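Local coordinates for protein galactose mutarotase related enzyme (Lactobacillus acidophilus, PDB 3DCD) that is of unproven function but probably binds a carbohydrate and may isomerise sugars in the manner of galactose mutarotase (aldose 1-epimerase), at residues V48-V53 and F109-N114; P254-A259 and F283-S288; V12-H17 and E89-L94; E134-G139 and N275-G280. All coordinates share one frame; numbering follows the deposited sequence.

Contact 1: residues V48-V53 and F109-N114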
loop_
_atom_site.group_PDB
_atom_site.type_symbol
_atom_site.label_atom_id
_atom_site.label_comp_id
_atom_site.label_asym_id
_atom_site.label_seq_id
_atom_site.Cartn_x
_atom_site.Cartn_y
_atom_site.Cartn_z
ATOM N N VAL A 48 1.587 1.055 -6.224
ATOM C CA VAL A 48 0.255 1.620 -6.060
ATOM C C VAL A 48 -0.703 0.561 -6.598
ATOM O O VAL A 48 -0.464 -0.015 -7.679
ATOM C CB VAL A 48 0.160 2.967 -6.811
ATOM C CG1 VAL A 48 -1.313 3.485 -6.860
ATOM C CG2 VAL A 48 1.101 4.008 -6.156
ATOM N N LEU A 49 -1.760 0.275 -5.830
ATOM C CA LEU A 49 -2.725 -0.777 -6.186
ATOM C C LEU A 49 -4.036 -0.124 -6.657
ATOM O O LEU A 49 -4.688 0.577 -5.894
ATOM C CB LEU A 49 -2.974 -1.710 -4.988
ATOM C CG LEU A 49 -1.784 -2.001 -4.047
ATOM C CD1 LEU A 49 -2.208 -2.784 -2.813
ATOM C CD2 LEU A 49 -0.631 -2.725 -4.814
ATOM N N PHE A 50 -4.379 -0.349 -7.921
ATOM C CA PHE A 50 -5.531 0.274 -8.584
ATOM C C PHE A 50 -5.680 -0.339 -9.977
ATOM O O PHE A 50 -4.675 -0.513 -10.683
ATOM C CB PHE A 50 -5.330 1.791 -8.703
ATOM C CG PHE A 50 -6.387 2.494 -9.521
ATOM C CD1 PHE A 50 -6.233 2.653 -10.893
ATOM C CD2 PHE A 50 -7.533 3.014 -8.914
ATOM C CE1 PHE A 50 -7.203 3.315 -11.663
ATOM C CE2 PHE A 50 -8.499 3.677 -9.678
ATOM C CZ PHE A 50 -8.337 3.822 -11.047
ATOM N N PRO A 51 -6.930 -0.609 -10.418
ATOM C CA PRO A 51 -8.248 -0.384 -9.812
ATOM C C PRO A 51 -8.818 -1.538 -9.008
ATOM O O PRO A 51 -10.038 -1.565 -8.762
ATOM C CB PRO A 51 -9.126 -0.121 -11.030
ATOM C CG PRO A 51 -8.581 -1.093 -12.039
ATOM C CD PRO A 51 -7.074 -1.117 -11.793
ATOM N N ILE A 52 -7.956 -2.484 -8.624
ATOM C CA ILE A 52 -8.300 -3.490 -7.608
ATOM C C ILE A 52 -7.141 -3.625 -6.645
ATOM O O ILE A 52 -6.003 -3.301 -6.990
ATOM C CB ILE A 52 -8.624 -4.894 -8.209
ATOM C CG1 ILE A 52 -7.425 -5.479 -8.985
ATOM C CG2 ILE A 52 -9.908 -4.846 -9.068
ATOM C CD1 ILE A 52 -7.664 -6.905 -9.492
ATOM N N VAL A 53 -7.452 -4.083 -5.431
ATOM C CA VAL A 53 -6.465 -4.471 -4.445
ATOM C C VAL A 53 -6.542 -5.990 -4.369
ATOM O O VAL A 53 -7.634 -6.548 -4.283
ATOM C CB VAL A 53 -6.803 -3.886 -3.053
ATOM C CG1 VAL A 53 -5.914 -4.521 -1.993
ATOM C CG2 VAL A 53 -6.656 -2.379 -3.050
ATOM N N PHE A 109 -11.576 7.410 -16.295
ATOM C CA PHE A 109 -11.243 7.957 -14.978
ATOM C C PHE A 109 -10.079 8.928 -15.061
ATOM O O PHE A 109 -9.349 8.961 -16.058
ATOM C CB PHE A 109 -10.877 6.815 -14.008
ATOM C CG PHE A 109 -9.690 5.990 -14.471
ATOM C CD1 PHE A 109 -9.882 4.828 -15.217
ATOM C CD2 PHE A 109 -8.385 6.394 -14.194
ATOM C CE1 PHE A 109 -8.791 4.082 -15.674
ATOM C CE2 PHE A 109 -7.290 5.657 -14.647
ATOM C CZ PHE A 109 -7.497 4.497 -15.384
ATOM N N GLU A 110 -9.906 9.697 -13.986
ATOM C CA GLU A 110 -8.660 10.394 -13.699
ATOM C C GLU A 110 -8.194 9.879 -12.340
ATOM O O GLU A 110 -8.911 10.015 -11.355
ATOM C CB GLU A 110 -8.870 11.914 -13.652
ATOM C CG GLU A 110 -9.254 12.548 -14.992
ATOM C CD GLU A 110 -9.452 14.066 -14.909
ATOM O OE1 GLU A 110 -9.472 14.630 -13.786
ATOM O OE2 GLU A 110 -9.586 14.688 -15.970
ATOM N N PHE A 111 -7.003 9.279 -12.293
ATOM C CA PHE A 111 -6.426 8.761 -11.044
ATOM C C PHE A 111 -5.173 9.553 -10.702
ATOM O O PHE A 111 -4.205 9.535 -11.462
ATOM C CB PHE A 111 -6.068 7.277 -11.194
ATOM C CG PHE A 111 -5.438 6.657 -9.948
ATOM C CD1 PHE A 111 -5.890 6.993 -8.676
ATOM C CD2 PHE A 111 -4.422 5.698 -10.070
ATOM C CE1 PHE A 111 -5.312 6.403 -7.503
ATOM C CE2 PHE A 111 -3.851 5.095 -8.936
ATOM C CZ PHE A 111 -4.298 5.441 -7.648
ATOM N N ARG A 112 -5.200 10.233 -9.558
ATOM C CA ARG A 112 -4.083 11.060 -9.132
ATOM C C ARG A 112 -3.457 10.500 -7.860
ATOM O O ARG A 112 -4.167 10.159 -6.912
ATOM C CB ARG A 112 -4.542 12.505 -8.901
ATOM C CG ARG A 112 -4.744 13.305 -10.184
ATOM C CD ARG A 112 -5.337 14.686 -9.871
ATOM N NE ARG A 112 -5.496 15.479 -11.082
ATOM C CZ ARG A 112 -6.560 15.406 -11.881
ATOM N NH1 ARG A 112 -7.570 14.591 -11.590
ATOM N NH2 ARG A 112 -6.614 16.152 -12.965
ATOM N N VAL A 113 -2.129 10.394 -7.861
ATOM C CA VAL A 113 -1.362 10.035 -6.680
ATOM C C VAL A 113 -0.489 11.234 -6.333
ATOM O O VAL A 113 0.400 11.638 -7.101
ATOM C CB VAL A 113 -0.488 8.747 -6.888
ATOM C CG1 VAL A 113 0.254 8.397 -5.604
ATOM C CG2 VAL A 113 -1.375 7.567 -7.298
ATOM N N ASN A 114 -0.789 11.826 -5.186
ATOM C CA ASN A 114 -0.067 12.987 -4.717
ATOM C C ASN A 114 0.790 12.590 -3.539
ATOM O O ASN A 114 0.322 11.911 -2.630
ATOM C CB ASN A 114 -1.021 14.092 -4.280
ATOM C CG ASN A 114 -0.301 15.214 -3.524
ATOM O OD1 ASN A 114 0.373 16.055 -4.116
ATOM N ND2 ASN A 114 -0.443 15.220 -2.221
#
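Val48 faces Val113 with CA atoms 8.6 Å apart, and Phe50 faces Phe111 at a similar spacing, so that segments 48-53 and 109-114 meet through side chains and not through backbone hydrogen bonds. Phe50 carries most of the contact. With its CG anti to the backbone N (chi1 173°), that atom comes to 3.7 Å from Phe111 CE2, where the two rings begin to overlap, the side chains lying head to tail. The rings form a face-to-face stack with planes only 16° apart and centroids separated by 4.1 Å. Phe111 CD2 lies toward the rim of the Phe50 ring, so the overlap is partial. Pro51, joined to Phe50 by a cis peptide bond, places its CB over the centre of the opposite face, and the ring is sandwiched between Pro51 CB and Phe111. Farther out, Phe50 and Phe109 meet tip to tip as a T-shaped pair, planes at 70°. Here the edge of Phe50 is turned to the face of Phe109, with CE1 3.8 Å from Phe109 CE2. Val48 CG1 takes the edge of the Phe111 ring, near its plane and 3.7 Å from CE2, and also reaches Val113 CG2. Phe138 and Val128 also pack on Phe50. The result is an aromatic cluster in the buried core between facing antiparallel sheets, the layering of the galactose mutarotase-like beta sandwich.

Contact 2: residues P254-A259 and F283-S288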
loop_
_atom_site.group_PDB
_atom_site.type_symbol
_atom_site.label_atom_id
_atom_site.label_comp_id
_atom_site.label_asym_id
_atom_site.label_seq_id
_atom_site.Cartn_x
_atom_site.Cartn_y
_atom_site.Cartn_z
ATOM N N PRO A 254 -2.076 0.059 3.449
ATOM C CA PRO A 254 -3.448 0.554 3.697
ATOM C C PRO A 254 -4.295 0.348 2.447
ATOM O O PRO A 254 -3.874 0.699 1.347
ATOM C CB PRO A 254 -3.235 2.060 3.990
ATOM C CG PRO A 254 -1.723 2.216 4.221
ATOM C CD PRO A 254 -1.129 1.169 3.291
ATOM N N TRP A 255 -5.476 -0.238 2.620
ATOM C CA TRP A 255 -6.304 -0.688 1.518
ATOM C C TRP A 255 -7.712 -0.123 1.623
ATOM O O TRP A 255 -8.344 -0.221 2.684
ATOM C CB TRP A 255 -6.466 -2.215 1.549
ATOM C CG TRP A 255 -5.258 -3.070 1.238
ATOM C CD1 TRP A 255 -4.088 -2.705 0.611
ATOM C CD2 TRP A 255 -5.159 -4.470 1.503
ATOM N NE1 TRP A 255 -3.246 -3.823 0.491
ATOM C CE2 TRP A 255 -3.888 -4.907 1.040
ATOM C CE3 TRP A 255 -6.035 -5.407 2.094
ATOM C CZ2 TRP A 255 -3.466 -6.237 1.162
ATOM C CZ3 TRP A 255 -5.609 -6.736 2.211
ATOM C CH2 TRP A 255 -4.338 -7.136 1.739
ATOM N N TRP A 256 -8.195 0.409 0.502
ATOM C CA TRP A 256 -9.586 0.784 0.288
ATOM C C TRP A 256 -10.131 -0.166 -0.808
ATOM O O TRP A 256 -10.546 0.256 -1.884
ATOM C CB TRP A 256 -9.663 2.245 -0.165
ATOM C CG TRP A 256 -9.287 3.207 0.929
ATOM C CD1 TRP A 256 -10.141 3.853 1.781
ATOM C CD2 TRP A 256 -7.955 3.605 1.312
ATOM N NE1 TRP A 256 -9.429 4.633 2.674
ATOM C CE2 TRP A 256 -8.083 4.493 2.409
ATOM C CE3 TRP A 256 -6.663 3.285 0.838
ATOM C CZ2 TRP A 256 -6.962 5.083 3.042
ATOM C CZ3 TRP A 256 -5.557 3.864 1.463
ATOM C CH2 TRP A 256 -5.709 4.748 2.557
ATOM N N GLY A 257 -10.059 -1.467 -0.522
ATOM C CA GLY A 257 -10.371 -2.499 -1.507
ATOM C C GLY A 257 -9.765 -3.774 -0.973
ATOM O O GLY A 257 -8.955 -3.721 -0.062
ATOM N N ILE A 258 -10.149 -4.925 -1.528
ATOM C CA ILE A 258 -9.610 -6.184 -1.029
ATOM C C ILE A 258 -9.721 -7.297 -2.065
ATOM O O ILE A 258 -10.514 -7.209 -3.013
ATOM C CB ILE A 258 -10.285 -6.558 0.330
ATOM C CG1 ILE A 258 -9.500 -7.637 1.098
ATOM C CG2 ILE A 258 -11.765 -6.887 0.171
ATOM C CD1 ILE A 258 -9.920 -7.722 2.595
ATOM N N ALA A 259 -8.908 -8.336 -1.901
ATOM C CA ALA A 259 -8.950 -9.494 -2.788
ATOM C C ALA A 259 -10.357 -10.118 -2.837
ATOM O O ALA A 259 -11.154 -9.937 -1.911
ATOM C CB ALA A 259 -7.966 -10.520 -2.299
ATOM N N PHE A 283 -13.544 10.536 -5.412
ATOM C CA PHE A 283 -13.206 9.788 -4.218
ATOM C C PHE A 283 -11.812 10.219 -3.779
ATOM O O PHE A 283 -10.915 10.350 -4.602
ATOM C CB PHE A 283 -13.219 8.290 -4.544
ATOM C CG PHE A 283 -12.698 7.405 -3.439
ATOM C CD1 PHE A 283 -11.348 7.043 -3.388
ATOM C CD2 PHE A 283 -13.560 6.905 -2.470
ATOM C CE1 PHE A 283 -10.862 6.206 -2.374
ATOM C CE2 PHE A 283 -13.088 6.059 -1.456
ATOM C CZ PHE A 283 -11.732 5.709 -1.418
ATOM N N GLN A 284 -11.630 10.455 -2.485
ATOM C CA GLN A 284 -10.313 10.778 -1.964
ATOM C C GLN A 284 -9.991 9.881 -0.792
ATOM O O GLN A 284 -10.832 9.647 0.077
ATOM C CB GLN A 284 -10.200 12.256 -1.560
ATOM C CG GLN A 284 -9.954 13.182 -2.724
ATOM C CD GLN A 284 -9.734 14.626 -2.294
ATOM O OE1 GLN A 284 -10.364 15.108 -1.351
ATOM N NE2 GLN A 284 -8.839 15.330 -2.998
ATOM N N ALA A 285 -8.773 9.344 -0.802
ATOM C CA ALA A 285 -8.259 8.553 0.304
ATOM C C ALA A 285 -6.751 8.763 0.366
ATOM O O ALA A 285 -6.169 9.463 -0.478
ATOM C CB ALA A 285 -8.571 7.091 0.087
ATOM N N GLY A 286 -6.110 8.167 1.361
ATOM C CA GLY A 286 -4.666 8.251 1.450
ATOM C C GLY A 286 -4.193 7.917 2.829
ATOM O O GLY A 286 -5.004 7.627 3.743
ATOM N N PHE A 287 -2.867 7.944 2.984
ATOM C CA PHE A 287 -2.248 7.607 4.253
ATOM C C PHE A 287 -0.950 8.385 4.416
ATOM O O PHE A 287 -0.483 9.008 3.464
ATOM C CB PHE A 287 -2.027 6.095 4.358
ATOM C CG PHE A 287 -1.146 5.525 3.268
ATOM C CD1 PHE A 287 -1.687 5.213 2.007
ATOM C CD2 PHE A 287 0.211 5.294 3.503
ATOM C CE1 PHE A 287 -0.890 4.671 1.008
ATOM C CE2 PHE A 287 1.022 4.740 2.502
ATOM C CZ PHE A 287 0.477 4.440 1.262
ATOM N N SER A 288 -0.384 8.354 5.619
ATOM C CA SER A 288 0.793 9.147 5.926
ATOM C C SER A 288 1.854 8.295 6.599
ATOM O O SER A 288 1.530 7.385 7.360
ATOM C CB SER A 288 0.431 10.315 6.830
ATOM O OG SER A 288 -0.565 11.094 6.199
#
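Ala285 CB covers one face of the Trp256 indole, over its centre and 3.6 Å from the centroid of the five-membered ring, a CH-pi contact made by a single methyl. Phe287 CD1 comes to the edge of the indole, near its plane and 4.1 Å from CH2. Phe283 turns its edge toward the indole face in an offset T-shaped pair with planes at 76°; its CZ is 4.0 Å from Trp256 CD1. The far rim of the indole also reaches the other backbone, CH2 lying 3.2 Å from Gly286 O. A second CH-pi contact, besides that of Ala285, joins Pro254 and Phe287: Pro254 CG stands 3.7 Å from the centroid of the Phe287 ring, over its face but toward the rim, and the two side chains cross at about a right angle. The chi1 of Phe287 (59°) sets its CG 3.5 Å from Pro254 CG. The polar edge of the indole is satisfied from elsewhere, NE1 donating to Asp233 OD1. Strand 254-256 runs antiparallel to strand 283-288, at 173°, with axes 8.1 Å apart. Strand 249-256 pairs through Pro254 and Trp256 with strand 136-147, whereas strand 282-292 pairs through Phe283 and Ala285 with strand 121-130, whose Phe126 also packs on Trp256; the two strands thus belong to different sheets that face one another.

Contact 3: residues V12-H17 and E89-L94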
loop_
_atom_site.group_PDB
_atom_site.type_symbol
_atom_site.label_atom_id
_atom_site.label_comp_id
_atom_site.label_asym_id
_atom_site.label_seq_id
_atom_site.Cartn_x
_atom_site.Cartn_y
_atom_site.Cartn_z
ATOM N N VAL A 12 12.928 12.296 -0.829
ATOM C CA VAL A 12 12.091 11.240 -1.384
ATOM C C VAL A 12 12.251 11.258 -2.892
ATOM O O VAL A 12 12.161 12.321 -3.517
ATOM C CB VAL A 12 10.592 11.440 -1.020
ATOM C CG1 VAL A 12 9.740 10.281 -1.577
ATOM C CG2 VAL A 12 10.403 11.553 0.504
ATOM N N VAL A 13 12.483 10.081 -3.466
ATOM C CA VAL A 13 12.570 9.935 -4.910
ATOM C C VAL A 13 11.416 9.059 -5.384
ATOM O O VAL A 13 11.184 7.982 -4.827
ATOM C CB VAL A 13 13.900 9.282 -5.339
ATOM C CG1 VAL A 13 13.923 9.113 -6.867
ATOM C CG2 VAL A 13 15.093 10.106 -4.883
ATOM N N ILE A 14 10.715 9.509 -6.422
ATOM C CA ILE A 14 9.536 8.803 -6.918
ATOM C C ILE A 14 9.562 8.706 -8.453
ATOM O O ILE A 14 9.924 9.665 -9.130
ATOM C CB ILE A 14 8.248 9.527 -6.493
ATOM C CG1 ILE A 14 8.290 9.856 -4.992
ATOM C CG2 ILE A 14 7.027 8.678 -6.831
ATOM C CD1 ILE A 14 7.673 11.168 -4.652
ATOM N N SER A 15 9.155 7.554 -8.982
ATOM C CA SER A 15 9.160 7.311 -10.431
ATOM C C SER A 15 7.792 7.573 -11.025
ATOM O O SER A 15 6.766 7.263 -10.409
ATOM C CB SER A 15 9.563 5.858 -10.736
ATOM O OG SER A 15 9.480 5.580 -12.139
ATOM N N ASP A 16 7.769 8.120 -12.235
ATOM C CA ASP A 16 6.508 8.283 -12.922
ATOM C C ASP A 16 5.946 6.929 -13.392
ATOM O O ASP A 16 4.775 6.837 -13.775
ATOM C CB ASP A 16 6.607 9.291 -14.058
ATOM C CG ASP A 16 7.652 8.926 -15.102
ATOM O OD1 ASP A 16 8.346 7.905 -14.986
ATOM O OD2 ASP A 16 7.770 9.689 -16.074
ATOM N N HIS A 17 6.796 5.901 -13.374
ATOM C CA HIS A 17 6.351 4.546 -13.629
ATOM C C HIS A 17 5.649 4.003 -12.393
ATOM O O HIS A 17 6.281 3.756 -11.361
ATOM C CB HIS A 17 7.507 3.639 -14.043
ATOM C CG HIS A 17 7.046 2.318 -14.575
ATOM N ND1 HIS A 17 7.074 1.162 -13.826
ATOM C CD2 HIS A 17 6.494 1.984 -15.762
ATOM C CE1 HIS A 17 6.568 0.171 -14.538
ATOM N NE2 HIS A 17 6.210 0.643 -15.713
ATOM N N GLU A 89 8.306 20.368 -2.236
ATOM C CA GLU A 89 7.819 19.403 -1.228
ATOM C C GLU A 89 6.550 18.667 -1.644
ATOM O O GLU A 89 5.889 18.061 -0.800
ATOM C CB GLU A 89 7.569 20.093 0.121
ATOM C CG GLU A 89 8.781 20.704 0.796
ATOM C CD GLU A 89 8.381 21.614 1.961
ATOM O OE1 GLU A 89 7.188 21.628 2.329
ATOM O OE2 GLU A 89 9.239 22.337 2.497
ATOM N N SER A 90 6.199 18.723 -2.932
ATOM C CA SER A 90 4.980 18.075 -3.406
ATOM C C SER A 90 5.060 17.659 -4.862
ATOM O O SER A 90 5.663 18.351 -5.686
ATOM C CB SER A 90 3.771 19.001 -3.208
ATOM O OG SER A 90 2.561 18.291 -3.450
ATOM N N ILE A 91 4.424 16.539 -5.185
ATOM C CA ILE A 91 4.336 16.100 -6.591
ATOM C C ILE A 91 3.046 15.318 -6.775
ATOM O O ILE A 91 2.624 14.577 -5.896
ATOM C CB ILE A 91 5.602 15.294 -7.031
ATOM C CG1 ILE A 91 5.571 14.945 -8.518
ATOM C CG2 ILE A 91 5.800 14.037 -6.152
ATOM C CD1 ILE A 91 6.936 14.632 -9.081
ATOM N N THR A 92 2.400 15.527 -7.919
ATOM C CA THR A 92 1.150 14.844 -8.207
ATOM C C THR A 92 1.323 14.176 -9.549
ATOM O O THR A 92 1.678 14.824 -10.518
ATOM C CB THR A 92 -0.054 15.830 -8.252
ATOM O OG1 THR A 92 -0.172 16.492 -6.985
ATOM C CG2 THR A 92 -1.380 15.100 -8.567
ATOM N N PHE A 93 1.100 12.865 -9.558
ATOM C CA PHE A 93 1.063 12.052 -10.759
ATOM C C PHE A 93 -0.385 11.800 -11.197
ATOM O O PHE A 93 -1.272 11.561 -10.379
ATOM C CB PHE A 93 1.767 10.708 -10.511
ATOM C CG PHE A 93 3.220 10.848 -10.126
ATOM C CD1 PHE A 93 4.205 10.902 -11.101
ATOM C CD2 PHE A 93 3.590 10.918 -8.778
ATOM C CE1 PHE A 93 5.563 11.045 -10.750
ATOM C CE2 PHE A 93 4.924 11.056 -8.408
ATOM C CZ PHE A 93 5.917 11.115 -9.393
ATOM N N LEU A 94 -0.594 11.846 -12.506
ATOM C CA LEU A 94 -1.895 11.657 -13.076
ATOM C C LEU A 94 -1.871 10.550 -14.118
ATOM O O LEU A 94 -1.015 10.524 -15.015
ATOM C CB LEU A 94 -2.365 12.961 -13.717
ATOM C CG LEU A 94 -3.623 12.974 -14.582
ATOM C CD1 LEU A 94 -4.874 12.555 -13.838
ATOM C CD2 LEU A 94 -3.793 14.380 -15.235
#
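Apolar contacts between Ile14 and the pair Ile91 and Phe93 make up most of this interface. Ile14 divides its two branches between them. CG2, anti to the backbone N, comes obliquely to the Phe93 ring, 3.5 Å from CE2. The other branch ends in CD1, 3.7 Å from Ile91 CG2, where the two isoleucines pass alongside, pointing opposite ways. The CD1 arm is turned to chi2 143°, short of fully extended. A second group of contacts joins the Phe93 ring to backbone at the end of strand 12-15. Ser15 O lies over one ring face, 4.0 Å from CE1, and Asp16 CA comes within 3.6 Å of the same carbon. Polar bonding stays within each side or goes elsewhere: Ser15 OG accepts from His17 N at 3.0 Å, an ST turn that shapes the chain just beyond the strand, and the carboxylate of Asp16 is bonded through OD1 to Met1 N. Strand 12-15 belongs to the three-stranded N-terminal sheet and strand 90-94 to the large sheet; their axes run 9.8 Å apart, 13° from parallel. Tyr115 and Val83 add to the apolar surroundings. Apart from Ser15 O over the ring of Phe93, only carbon atoms meet, and with no hydrogen bond between the two segments their attachment probably rests on fit of shape and exclusion of water rather than on directed bonds.

Contact 4: residues E134-G139 and N275-G280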
loop_
_atom_site.group_PDB
_atom_site.type_symbol
_atom_site.label_atom_id
_atom_site.label_comp_id
_atom_site.label_asym_id
_atom_site.label_seq_id
_atom_site.Cartn_x
_atom_site.Cartn_y
_atom_site.Cartn_z
ATOM N N GLU A 134 -21.522 5.810 -16.255
ATOM C CA GLU A 134 -22.093 4.942 -15.219
ATOM C C GLU A 134 -21.235 4.916 -13.960
ATOM O O GLU A 134 -20.094 5.359 -13.974
ATOM C CB GLU A 134 -22.296 3.508 -15.732
ATOM C CG GLU A 134 -23.231 3.363 -16.956
ATOM C CD GLU A 134 -24.721 3.606 -16.646
ATOM O OE1 GLU A 134 -25.174 3.348 -15.506
ATOM O OE2 GLU A 134 -25.454 4.047 -17.568
ATOM N N THR A 135 -21.791 4.377 -12.879
ATOM C CA THR A 135 -21.073 4.259 -11.607
ATOM C C THR A 135 -19.817 3.397 -11.788
ATOM O O THR A 135 -19.881 2.298 -12.335
ATOM C CB THR A 135 -22.003 3.709 -10.508
ATOM O OG1 THR A 135 -23.021 4.684 -10.252
ATOM C CG2 THR A 135 -21.259 3.451 -9.214
HETATM N N MSE A 136 -18.678 3.945 -11.373
HETATM C CA MSE A 136 -17.396 3.259 -11.453
HETATM C C MSE A 136 -17.173 2.411 -10.200
HETATM O O MSE A 136 -17.499 2.834 -9.100
HETATM C CB MSE A 136 -16.285 4.292 -11.598
HETATM C CG MSE A 136 -14.899 3.715 -11.652
HETATM SE SE MSE A 136 -13.695 5.137 -12.182
HETATM C CE MSE A 136 -13.574 6.003 -10.466
ATOM N N ILE A 137 -16.610 1.216 -10.381
ATOM C CA ILE A 137 -16.359 0.277 -9.277
ATOM C C ILE A 137 -14.852 -0.007 -9.241
ATOM O O ILE A 137 -14.315 -0.523 -10.214
ATOM C CB ILE A 137 -17.210 -1.024 -9.434
ATOM C CG1 ILE A 137 -18.699 -0.645 -9.509
ATOM C CG2 ILE A 137 -17.002 -1.944 -8.225
ATOM C CD1 ILE A 137 -19.650 -1.688 -10.108
ATOM N N PHE A 138 -14.192 0.389 -8.145
ATOM C CA PHE A 138 -12.736 0.269 -7.993
ATOM C C PHE A 138 -12.271 0.040 -6.555
ATOM O O PHE A 138 -12.957 0.414 -5.567
ATOM C CB PHE A 138 -12.016 1.519 -8.527
ATOM C CG PHE A 138 -12.184 2.715 -7.648
ATOM C CD1 PHE A 138 -13.346 3.487 -7.724
ATOM C CD2 PHE A 138 -11.208 3.054 -6.714
ATOM C CE1 PHE A 138 -13.521 4.579 -6.880
ATOM C CE2 PHE A 138 -11.379 4.132 -5.874
ATOM C CZ PHE A 138 -12.532 4.898 -5.953
ATOM N N GLY A 139 -11.084 -0.566 -6.446
ATOM C CA GLY A 139 -10.338 -0.633 -5.201
ATOM C C GLY A 139 -9.045 0.153 -5.399
ATOM O O GLY A 139 -8.558 0.277 -6.517
ATOM N N ASN A 275 -15.170 0.181 -3.884
ATOM C CA ASN A 275 -15.760 1.526 -3.881
ATOM C C ASN A 275 -16.679 1.754 -5.089
ATOM O O ASN A 275 -16.343 1.372 -6.210
ATOM C CB ASN A 275 -14.665 2.611 -3.844
ATOM C CG ASN A 275 -13.643 2.368 -2.757
ATOM O OD1 ASN A 275 -12.516 1.935 -3.033
ATOM N ND2 ASN A 275 -14.026 2.617 -1.510
ATOM N N HIS A 276 -17.834 2.380 -4.856
ATOM C CA HIS A 276 -18.772 2.736 -5.928
ATOM C C HIS A 276 -18.856 4.249 -6.072
ATOM O O HIS A 276 -19.229 4.946 -5.120
ATOM C CB HIS A 276 -20.148 2.148 -5.647
ATOM C CG HIS A 276 -20.182 0.653 -5.743
ATOM N ND1 HIS A 276 -19.574 -0.163 -4.814
ATOM C CD2 HIS A 276 -20.733 -0.170 -6.664
ATOM C CE1 HIS A 276 -19.744 -1.426 -5.163
ATOM N NE2 HIS A 276 -20.444 -1.457 -6.280
ATOM N N LEU A 277 -18.464 4.750 -7.238
ATOM C CA LEU A 277 -18.302 6.181 -7.458
ATOM C C LEU A 277 -19.178 6.669 -8.605
ATOM O O LEU A 277 -18.978 6.299 -9.769
ATOM C CB LEU A 277 -16.816 6.522 -7.715
ATOM C CG LEU A 277 -16.429 8.001 -7.845
ATOM C CD1 LEU A 277 -16.697 8.750 -6.542
ATOM C CD2 LEU A 277 -14.961 8.176 -8.262
ATOM N N LYS A 278 -20.146 7.521 -8.273
ATOM C CA LYS A 278 -21.088 8.017 -9.279
ATOM C C LYS A 278 -20.415 8.900 -10.355
ATOM O O LYS A 278 -19.355 9.503 -10.103
ATOM C CB LYS A 278 -22.250 8.755 -8.602
ATOM C CG LYS A 278 -23.062 7.882 -7.657
ATOM C CD LYS A 278 -24.403 8.513 -7.336
ATOM C CE LYS A 278 -25.185 7.657 -6.343
ATOM N NZ LYS A 278 -26.505 8.271 -6.034
ATOM N N PRO A 279 -21.020 8.969 -11.558
ATOM C CA PRO A 279 -20.433 9.717 -12.671
ATOM C C PRO A 279 -20.077 11.155 -12.297
ATOM O O PRO A 279 -20.851 11.834 -11.631
ATOM C CB PRO A 279 -21.536 9.676 -13.736
ATOM C CG PRO A 279 -22.261 8.403 -13.452
ATOM C CD PRO A 279 -22.293 8.327 -11.955
ATOM N N GLY A 280 -18.877 11.577 -12.675
ATOM C CA GLY A 280 -18.393 12.928 -12.405
ATOM C C GLY A 280 -17.870 13.199 -11.004
ATOM O O GLY A 280 -17.258 14.246 -10.777
#
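Met136 and Leu277 exchange two backbone hydrogen bonds: Met136 N donates to Leu277 O at 2.9 Å, and Leu277 N returns a bond to Met136 O. Phe138 and Asn275 form the next hydrogen-bonded pair, Phe138 N reaching Asn275 O at 3.1 Å and Asn275 N reaching Phe138 O. Ile137 and His276 face each other between them as a non-hydrogen-bonded pair, their side chains on the face opposite Met136, Phe138, Asn275 and Leu277. There Ile137 and His276 lie side by side: Ile137 CG2 stands over the imidazole, 4.2 Å from its centroid, and CG1 approaches CD2 of the ring at 3.5 Å. On the face of Met136, Phe138, Asn275 and Leu277, Asn275 CB covers the Phe138 ring, 3.9 Å from the centroid, while Leu277 CB meets that ring at its edge. The bend at chi3 (79°) swings the CE methyl of Met136, a selenomethionine, to 3.4 Å from Leu277 CD2, tighter than an ordinary carbon contact. The pairing is antiparallel, at 156°, and adds the short strand 275-277 to strand 136-147 in one sheet of the mutarotase-like beta sandwich. Past the strand ends, the Pro279 ring packs on the Glu134 backbone. Further out, Asn130 ND2 donates to both Leu277 O and Glu134 O, giving Leu277 O a second partner. Tyr105 OH bonds Ile137 O, and Val128 backs Met136, Phe138 and Leu277 from strand 121-130.

Contacts 1 and 2, with centres about 9 Å apart, are parts of the same interface between two sheets, and Val53 and Leu49 of contact 1 touch Trp255 of contact 2. Contact 4 is strand pairing within one of those sheets; its centre lies about 13 Å from that of contact 1 and about 15 Å from that of contact 2. Pro51 O probably accepts from Gly139 N at 2.7 Å, and the rings of Phe138 and Phe283 meet edge-to-face. Contact 3, its centre about 25 Å from that of contact 4, joins the N-terminal sheet to the large one, where Phe93 N probably donates to Val113 O of contact 1. None by itself identifies a sugar site.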